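PDB 5OPF: chitin-binding domain 3 protein from Micromonospora aurantiaca ATCC 27029, which probably cleaves glycosidic bonds of crystalline polysaccharides such as cellulose by oxidation, as a copper-dependent lytic polysaccharide monooxygenase. Local coordinates for residues Leu129-Ser132 against Asp133-Leu136; Ala63-Asp66 against Gly67-Cys70; Gln16-Gly19 against Gly20-Gln23. All coordinates share one frame; numbering follows the deposited sequence.

Contact 1. Residues Leu129-Ser132 against Asp133-Leu136; sequences LRWS and DLEL
Trp131 O takes two hydrogen bonds: Leu134 N reaches it at 3.0 Å, and a water that also donates to the carbonyl of Leu134 lies 2.8 Å from Trp131 O. This is a short 3-10 turn that feeds strand 134-140, one of the strands of the immunoglobulin-like β-sandwich that forms the core of lytic polysaccharide monooxygenases. A second bond of the same three-residue spacing precedes it, from Asp133 N to Arg130 O at 3.0 Å. In both, the donor stands well above the carbonyl plane.

The side chain of Asp133 ties the turn back to its start. Its CG lies beside its own backbone N and anti to the carbonyl carbon (chi1 -65°), which swings OD2 over to Arg130 N at 2.9 Å. The bond comes on the anti side of the carboxylate, somewhat out of its plane, and is moderately bent, 147° at the hydrogen. OD2 also rests on the aliphatic root of Arg130, 3.3 Å from its CB. The guanidinium group runs out along an extended chain and makes a long, weak ion pair with Asp66 through NH1. Arg130 NE stays 5.0 Å from Asp133 OD2, too far for a salt bridge, though the opposite charges may still attract weakly.

Trp131 hydrogen-bonds through NE1 to Ile64 O. Leu134 is buried against Tyr116 and Thr118 of strand 110-118 and Tyr173 of strand 169-178. One of its methyls, CD1, sits 4.4 Å from Trp131 CE3; the other, CD2, meets the CD1 methyl of Leu129 at 4.2 Å.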
loop_
_atom_site.group_PDB
_atom_site.type_symbol
_atom_site.label_atom_id
_atom_site.label_comp_id
_atom_site.label_asym_id
_atom_site.label_seq_id
_atom_site.Cartn_x
_atom_site.Cartn_y
_atom_site.Cartn_z
ATOM N N LEU A 129 9.146 3.638 -8.524
ATOM C CA LEU A 129 9.446 3.754 -7.103
ATOM C C LEU A 129 10.634 2.868 -6.759
ATOM O O LEU A 129 10.644 1.675 -7.078
ATOM C CB LEU A 129 8.230 3.349 -6.276
ATOM C CG LEU A 129 8.356 3.534 -4.760
ATOM C CD1 LEU A 129 8.523 4.990 -4.388
ATOM C CD2 LEU A 129 7.157 2.930 -4.070
ATOM N N ARG A 130 11.642 3.462 -6.119
ATOM C CA ARG A 130 12.858 2.775 -5.704
ATOM C C ARG A 130 12.985 2.807 -4.185
ATOM O O ARG A 130 12.512 3.735 -3.524
ATOM C CB ARG A 130 14.091 3.491 -6.255
ATOM C CG ARG A 130 14.080 3.682 -7.733
ATOM C CD ARG A 130 15.304 4.455 -8.194
ATOM N NE ARG A 130 15.362 4.465 -9.643
ATOM C CZ ARG A 130 15.679 3.410 -10.387
ATOM N NH1 ARG A 130 15.994 2.243 -9.824
ATOM N NH2 ARG A 130 15.688 3.529 -11.702
ATOM N N TRP A 131 13.663 1.806 -3.629
ATOM C CA TRP A 131 13.939 1.826 -2.198
ATOM C C TRP A 131 14.662 3.106 -1.785
ATOM O O TRP A 131 14.379 3.670 -0.718
ATOM C CB TRP A 131 14.738 0.589 -1.794
ATOM C CG TRP A 131 13.914 -0.665 -1.729
ATOM C CD1 TRP A 131 13.774 -1.609 -2.704
ATOM C CD2 TRP A 131 13.130 -1.122 -0.617
ATOM N NE1 TRP A 131 12.946 -2.613 -2.276
ATOM C CE2 TRP A 131 12.539 -2.339 -0.999
ATOM C CE3 TRP A 131 12.854 -0.614 0.652
ATOM C CZ2 TRP A 131 11.710 -3.072 -0.152
ATOM C CZ3 TRP A 131 12.020 -1.341 1.491
ATOM C CH2 TRP A 131 11.471 -2.559 1.085
ATOM N N SER A 132 15.580 3.601 -2.620
ATOM C CA SER A 132 16.342 4.801 -2.274
ATOM C C SER A 132 15.493 6.069 -2.285
ATOM O O SER A 132 15.942 7.108 -1.780
ATOM C CB SER A 132 17.532 4.959 -3.224
ATOM O OG SER A 132 17.105 5.157 -4.552
ATOM N N ASP A 133 14.300 6.023 -2.862
ATOM C CA ASP A 133 13.374 7.145 -2.760
ATOM C C ASP A 133 12.680 7.234 -1.408
ATOM O O ASP A 133 12.049 8.265 -1.131
ATOM C CB ASP A 133 12.274 7.027 -3.817
ATOM C CG ASP A 133 12.790 7.148 -5.238
ATOM O OD1 ASP A 133 13.573 8.079 -5.500
ATOM O OD2 ASP A 133 12.386 6.310 -6.089
ATOM N N LEU A 134 12.780 6.211 -0.562
ATOM C CA LEU A 134 11.962 6.089 0.642
ATOM C C LEU A 134 12.748 6.411 1.908
ATOM O O LEU A 134 13.913 6.022 2.057
ATOM C CB LEU A 134 11.437 4.664 0.777
ATOM C CG LEU A 134 10.429 4.227 -0.274
ATOM C CD1 LEU A 134 10.118 2.748 -0.077
ATOM C CD2 LEU A 134 9.149 5.053 -0.222
ATOM N N GLU A 135 12.091 7.093 2.840
ATOM C CA GLU A 135 12.602 7.337 4.183
ATOM C C GLU A 135 11.653 6.697 5.192
ATOM O O GLU A 135 10.426 6.826 5.073
ATOM C CB GLU A 135 12.654 8.849 4.440
ATOM C CG GLU A 135 13.175 9.236 5.810
ATOM C CD GLU A 135 13.138 10.718 6.068
ATOM O OE1 GLU A 135 12.649 11.483 5.214
ATOM O OE2 GLU A 135 13.626 11.134 7.144
ATOM N N LEU A 136 12.207 6.019 6.197
ATOM C CA LEU A 136 11.388 5.468 7.276
ATOM C C LEU A 136 10.871 6.601 8.159
ATOM O O LEU A 136 11.668 7.343 8.751
ATOM C CB LEU A 136 12.215 4.491 8.110
ATOM C CG LEU A 136 11.479 3.765 9.244
ATOM C CD1 LEU A 136 10.456 2.775 8.721
ATOM C CD2 LEU A 136 12.481 3.070 10.156
HETATM O O HOH W 1 16.135 4.060 1.475
#

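Contact 2. Residues Ala63-Asp66 against Gly67-Cys70; sequences AIPD and GQLC
From Pro65 to Gln68 the chain makes a type II β turn, closed by a hydrogen bond from Gln68 N to Pro65 O at 3.0 Å, with Gly67 in the third position at a positive phi of 83°. A side chain on Gly67 would run into Asp66 O, so the turn needs a residue without one here.

Gln68 folds back over the proline that opens the turn. Its CG sits beside the backbone N (chi1 -59°), and the extended chain beyond carries the amide across the Pro65 ring. There the two ends of the amide meet different ring carbons: Gln68 OE1 is 3.6 Å from Pro65 CB, while Gln68 NE2 is 3.7 Å from Pro65 CD. A water donates to Gln68 OE1 and, at 2.8 Å, to Asp66 O, bridging the two.

Apolar groups pack together as well. The CG2 branch of Ile64 presses on the root of Leu69, 3.6 Å from its CA, and Leu69 CD1 comes back to within 3.5 Å of Pro65 O. The Asp66 carboxylate finds its strongest partner outside the turn, where OD1 accepts a bond from Trp131 N.

The turn follows helix 60-63 directly and leads on toward helix 75-78. Among the ties that fasten it to the β-sandwich are the backbone bond of Gly67 with Leu129 ahead of strand 134-140, the bond of Leu69 O with Tyr173 OH on strand 169-178, and the disulfide from Cys70 to Cys188 on strand 183-192.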
loop_
_atom_site.group_PDB
_atom_site.type_symbol
_atom_site.label_atom_id
_atom_site.label_comp_id
_atom_site.label_asym_id
_atom_site.label_seq_id
_atom_site.Cartn_x
_atom_site.Cartn_y
_atom_site.Cartn_z
ATOM N N ALA A 63 14.166 -9.157 -1.598
ATOM C CA ALA A 63 13.088 -9.835 -2.305
ATOM C C ALA A 63 12.350 -8.945 -3.295
ATOM O O ALA A 63 11.610 -9.469 -4.139
ATOM C CB ALA A 63 12.080 -10.386 -1.298
ATOM N N ILE A 64 12.521 -7.630 -3.217
ATOM C CA ILE A 64 11.668 -6.700 -3.954
ATOM C C ILE A 64 12.527 -5.728 -4.750
ATOM O O ILE A 64 12.992 -4.717 -4.198
ATOM C CB ILE A 64 10.716 -5.981 -2.997
ATOM C CG1 ILE A 64 9.783 -7.028 -2.385
ATOM C CG2 ILE A 64 9.932 -4.886 -3.725
ATOM C CD1 ILE A 64 8.938 -6.485 -1.312
ATOM N N PRO A 65 12.779 -5.989 -6.027
ATOM C CA PRO A 65 13.602 -5.065 -6.815
ATOM C C PRO A 65 12.951 -3.701 -6.978
ATOM O O PRO A 65 11.728 -3.559 -6.970
ATOM C CB PRO A 65 13.719 -5.768 -8.170
ATOM C CG PRO A 65 13.488 -7.213 -7.887
ATOM C CD PRO A 65 12.477 -7.222 -6.776
ATOM N N ASP A 66 13.797 -2.694 -7.186
ATOM C CA ASP A 66 13.310 -1.369 -7.530
ATOM C C ASP A 66 12.362 -1.467 -8.720
ATOM O O ASP A 66 12.588 -2.234 -9.660
ATOM C CB ASP A 66 14.479 -0.436 -7.889
ATOM C CG ASP A 66 15.263 0.053 -6.675
ATOM O OD1 ASP A 66 14.838 -0.176 -5.522
ATOM O OD2 ASP A 66 16.318 0.687 -6.904
ATOM N N GLY A 67 11.305 -0.660 -8.684
ATOM C CA GLY A 67 10.282 -0.679 -9.709
ATOM C C GLY A 67 9.222 -1.743 -9.526
ATOM O O GLY A 67 8.273 -1.792 -10.325
ATOM N N GLN A 68 9.359 -2.597 -8.510
ATOM C CA GLN A 68 8.400 -3.651 -8.199
ATOM C C GLN A 68 7.892 -3.534 -6.767
ATOM O O GLN A 68 7.311 -4.483 -6.238
ATOM C CB GLN A 68 9.016 -5.031 -8.421
ATOM C CG GLN A 68 9.491 -5.259 -9.839
ATOM C CD GLN A 68 10.300 -6.513 -10.007
ATOM O OE1 GLN A 68 11.292 -6.528 -10.765
ATOM N NE2 GLN A 68 9.901 -7.564 -9.343
ATOM N N LEU A 69 8.086 -2.384 -6.122
ATOM C CA LEU A 69 7.662 -2.258 -4.725
ATOM C C LEU A 69 6.151 -2.418 -4.580
ATOM O O LEU A 69 5.676 -3.112 -3.673
ATOM C CB LEU A 69 8.131 -0.928 -4.122
ATOM C CG LEU A 69 9.579 -0.931 -3.612
ATOM C CD1 LEU A 69 10.594 -1.067 -4.734
ATOM C CD2 LEU A 69 9.861 0.298 -2.788
ATOM N N CYS A 70 5.378 -1.779 -5.460
ATOM C CA CYS A 70 3.931 -1.737 -5.270
ATOM C C CYS A 70 3.231 -3.055 -5.598
ATOM O O CYS A 70 2.074 -3.244 -5.191
ATOM C CB CYS A 70 3.325 -0.575 -6.053
ATOM S SG CYS A 70 3.981 1.046 -5.571
HETATM O O HOH W 2 12.050 -3.786 -11.931
#

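Contact 3. Residues Gln16-Gly19 against Gly20-Gln23; sequences QRWG and GDFQ
Trp18 and Asp21 meet twice, once through the backbone and once through their side chains, as helix 10-18 gives way to loop. Asp21 N donates to Trp18 O at 2.9 Å, a bond bent to 142° that approaches from above the carbonyl plane and makes a tight three-residue turn across Gly19 and Gly20. The Asp21 carboxylate then comes obliquely to the CE3-CZ3 bond of the indole: OD1 is 3.5 Å from Trp18 CE3, and OD2 is 3.5 Å from Trp18 CZ3. Its plane is turned 16° from that of the ring. Asp21 CG is tucked between its backbone N and carbonyl carbon (chi1 71°), and this directs the acid back at the tryptophan. Phe22 CB also packs on the same carbonyl, 3.3 Å from Trp18 O, while its ring leads off to other aromatics. Near the end of the helix a water links two turns of backbone, donating to Gln16 O and accepting from Gly20 N at 3.0 Å.

Further out, Asn24 ND2 binds Asp21 OD2 and probably limits the carboxylate's rotation. Trp18 NE1 is anchored on Asp31 OD2, an oxygen that also takes the salt bridge of Arg17, and the indole packs on Cys34 and Trp38 of helix 32-40. Phe22 meets Trp46 edge-to-face. With an alanine in place of Asp21, the Asn24 amide would probably lose this acceptor and the CE3-CZ3 side of the indole its flat neighbour.

OD1 lies 3.5 Å from Trp18 O, where two acceptors cannot bond. The indole gives this acid no N-H; its weakly polar C-H groups probably add a little attraction, while a firmer hold on the carboxylate comes from the hydrogen bond of Asn24.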
loop_
_atom_site.group_PDB
_atom_site.type_symbol
_atom_site.label_atom_id
_atom_site.label_comp_id
_atom_site.label_asym_id
_atom_site.label_seq_id
_atom_site.Cartn_x
_atom_site.Cartn_y
_atom_site.Cartn_z
ATOM N N GLN A 16 -12.311 0.248 -3.675
ATOM C CA GLN A 16 -13.334 1.034 -3.002
ATOM C C GLN A 16 -14.055 1.944 -3.988
ATOM O O GLN A 16 -15.288 2.050 -3.976
ATOM C CB GLN A 16 -12.646 1.863 -1.919
ATOM C CG GLN A 16 -13.502 2.434 -0.821
ATOM C CD GLN A 16 -12.628 2.968 0.315
ATOM O OE1 GLN A 16 -11.519 3.466 0.087
ATOM N NE2 GLN A 16 -13.108 2.835 1.538
ATOM N N ARG A 17 -13.296 2.630 -4.849
ATOM C CA ARG A 17 -13.912 3.655 -5.681
ATOM C C ARG A 17 -14.597 3.094 -6.918
ATOM O O ARG A 17 -15.579 3.679 -7.377
ATOM C CB ARG A 17 -12.893 4.725 -6.059
ATOM C CG ARG A 17 -12.488 5.561 -4.850
ATOM C CD ARG A 17 -11.448 6.656 -5.120
ATOM N NE ARG A 17 -10.186 6.101 -5.600
ATOM C CZ ARG A 17 -9.797 6.082 -6.873
ATOM N NH1 ARG A 17 -10.530 6.637 -7.823
ATOM N NH2 ARG A 17 -8.647 5.528 -7.194
ATOM N N TRP A 18 -14.117 1.981 -7.465
ATOM C CA TRP A 18 -14.648 1.439 -8.711
ATOM C C TRP A 18 -15.223 0.033 -8.604
ATOM O O TRP A 18 -15.794 -0.447 -9.591
ATOM C CB TRP A 18 -13.572 1.435 -9.813
ATOM C CG TRP A 18 -13.083 2.787 -10.198
ATOM C CD1 TRP A 18 -11.939 3.387 -9.773
ATOM C CD2 TRP A 18 -13.722 3.721 -11.082
ATOM N NE1 TRP A 18 -11.813 4.630 -10.343
ATOM C CE2 TRP A 18 -12.898 4.864 -11.146
ATOM C CE3 TRP A 18 -14.899 3.697 -11.833
ATOM C CZ2 TRP A 18 -13.219 5.971 -11.928
ATOM C CZ3 TRP A 18 -15.215 4.795 -12.608
ATOM C CH2 TRP A 18 -14.378 5.915 -12.649
ATOM N N GLY A 19 -15.106 -0.648 -7.461
ATOM C CA GLY A 19 -15.571 -2.025 -7.398
ATOM C C GLY A 19 -17.033 -2.176 -7.775
ATOM O O GLY A 19 -17.415 -3.150 -8.434
ATOM N N GLY A 20 -17.873 -1.223 -7.362
ATOM C CA GLY A 20 -19.286 -1.265 -7.695
ATOM C C GLY A 20 -19.593 -0.978 -9.151
ATOM O O GLY A 20 -20.700 -1.294 -9.612
ATOM N N ASP A 21 -18.655 -0.371 -9.874
ATOM C CA ASP A 21 -18.833 -0.007 -11.283
ATOM C C ASP A 21 -17.547 -0.272 -12.071
ATOM O O ASP A 21 -17.085 0.559 -12.854
ATOM C CB ASP A 21 -19.394 1.415 -11.472
ATOM C CG ASP A 21 -18.405 2.534 -11.121
ATOM O OD1 ASP A 21 -17.661 2.417 -10.126
ATOM O OD2 ASP A 21 -18.420 3.576 -11.860
ATOM N N PHE A 22 -17.001 -1.489 -11.924
ATOM C CA PHE A 22 -15.636 -1.762 -12.367
ATOM C C PHE A 22 -15.490 -1.899 -13.872
ATOM O O PHE A 22 -14.350 -1.943 -14.350
ATOM C CB PHE A 22 -15.026 -2.972 -11.639
ATOM C CG PHE A 22 -15.478 -4.319 -12.154
ATOM C CD1 PHE A 22 -16.698 -4.846 -11.779
ATOM C CD2 PHE A 22 -14.648 -5.082 -12.971
ATOM C CE1 PHE A 22 -17.103 -6.091 -12.239
ATOM C CE2 PHE A 22 -15.050 -6.324 -13.433
ATOM C CZ PHE A 22 -16.275 -6.826 -13.059
ATOM N N GLN A 23 -16.590 -1.972 -14.614
ATOM C CA GLN A 23 -16.542 -2.012 -16.067
ATOM C C GLN A 23 -17.024 -0.706 -16.696
ATOM O O GLN A 23 -17.279 -0.656 -17.904
ATOM C CB GLN A 23 -17.351 -3.195 -16.576
ATOM C CG GLN A 23 -16.776 -4.517 -16.165
ATOM C CD GLN A 23 -17.418 -5.644 -16.915
ATOM O OE1 GLN A 23 -17.764 -5.508 -18.094
ATOM N NE2 GLN A 23 -17.612 -6.760 -16.241
HETATM O O HOH W 3 -17.471 1.231 -5.750
#

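Contacts 1 and 2 are partly buried and press on one another, their centres 10 Å apart. Leu134 CD1 packs 3.7 Å from Leu69 CD2, and Leu129 O lies 3.6 Å from Leu69 CD1, so two loops that differ in turn type share a patch of leucines, Leu129 and Leu134 also packing on strand 169-178. Contact 3 is a surface contact at the end of helix 10-18, about 30 Å from contact 1 between centres and on the opposite side of the chain's centre. Backbone bonds and leucine packing beside strands dominate the first two; aromatic rings and an acid, set among helices, characterise the third.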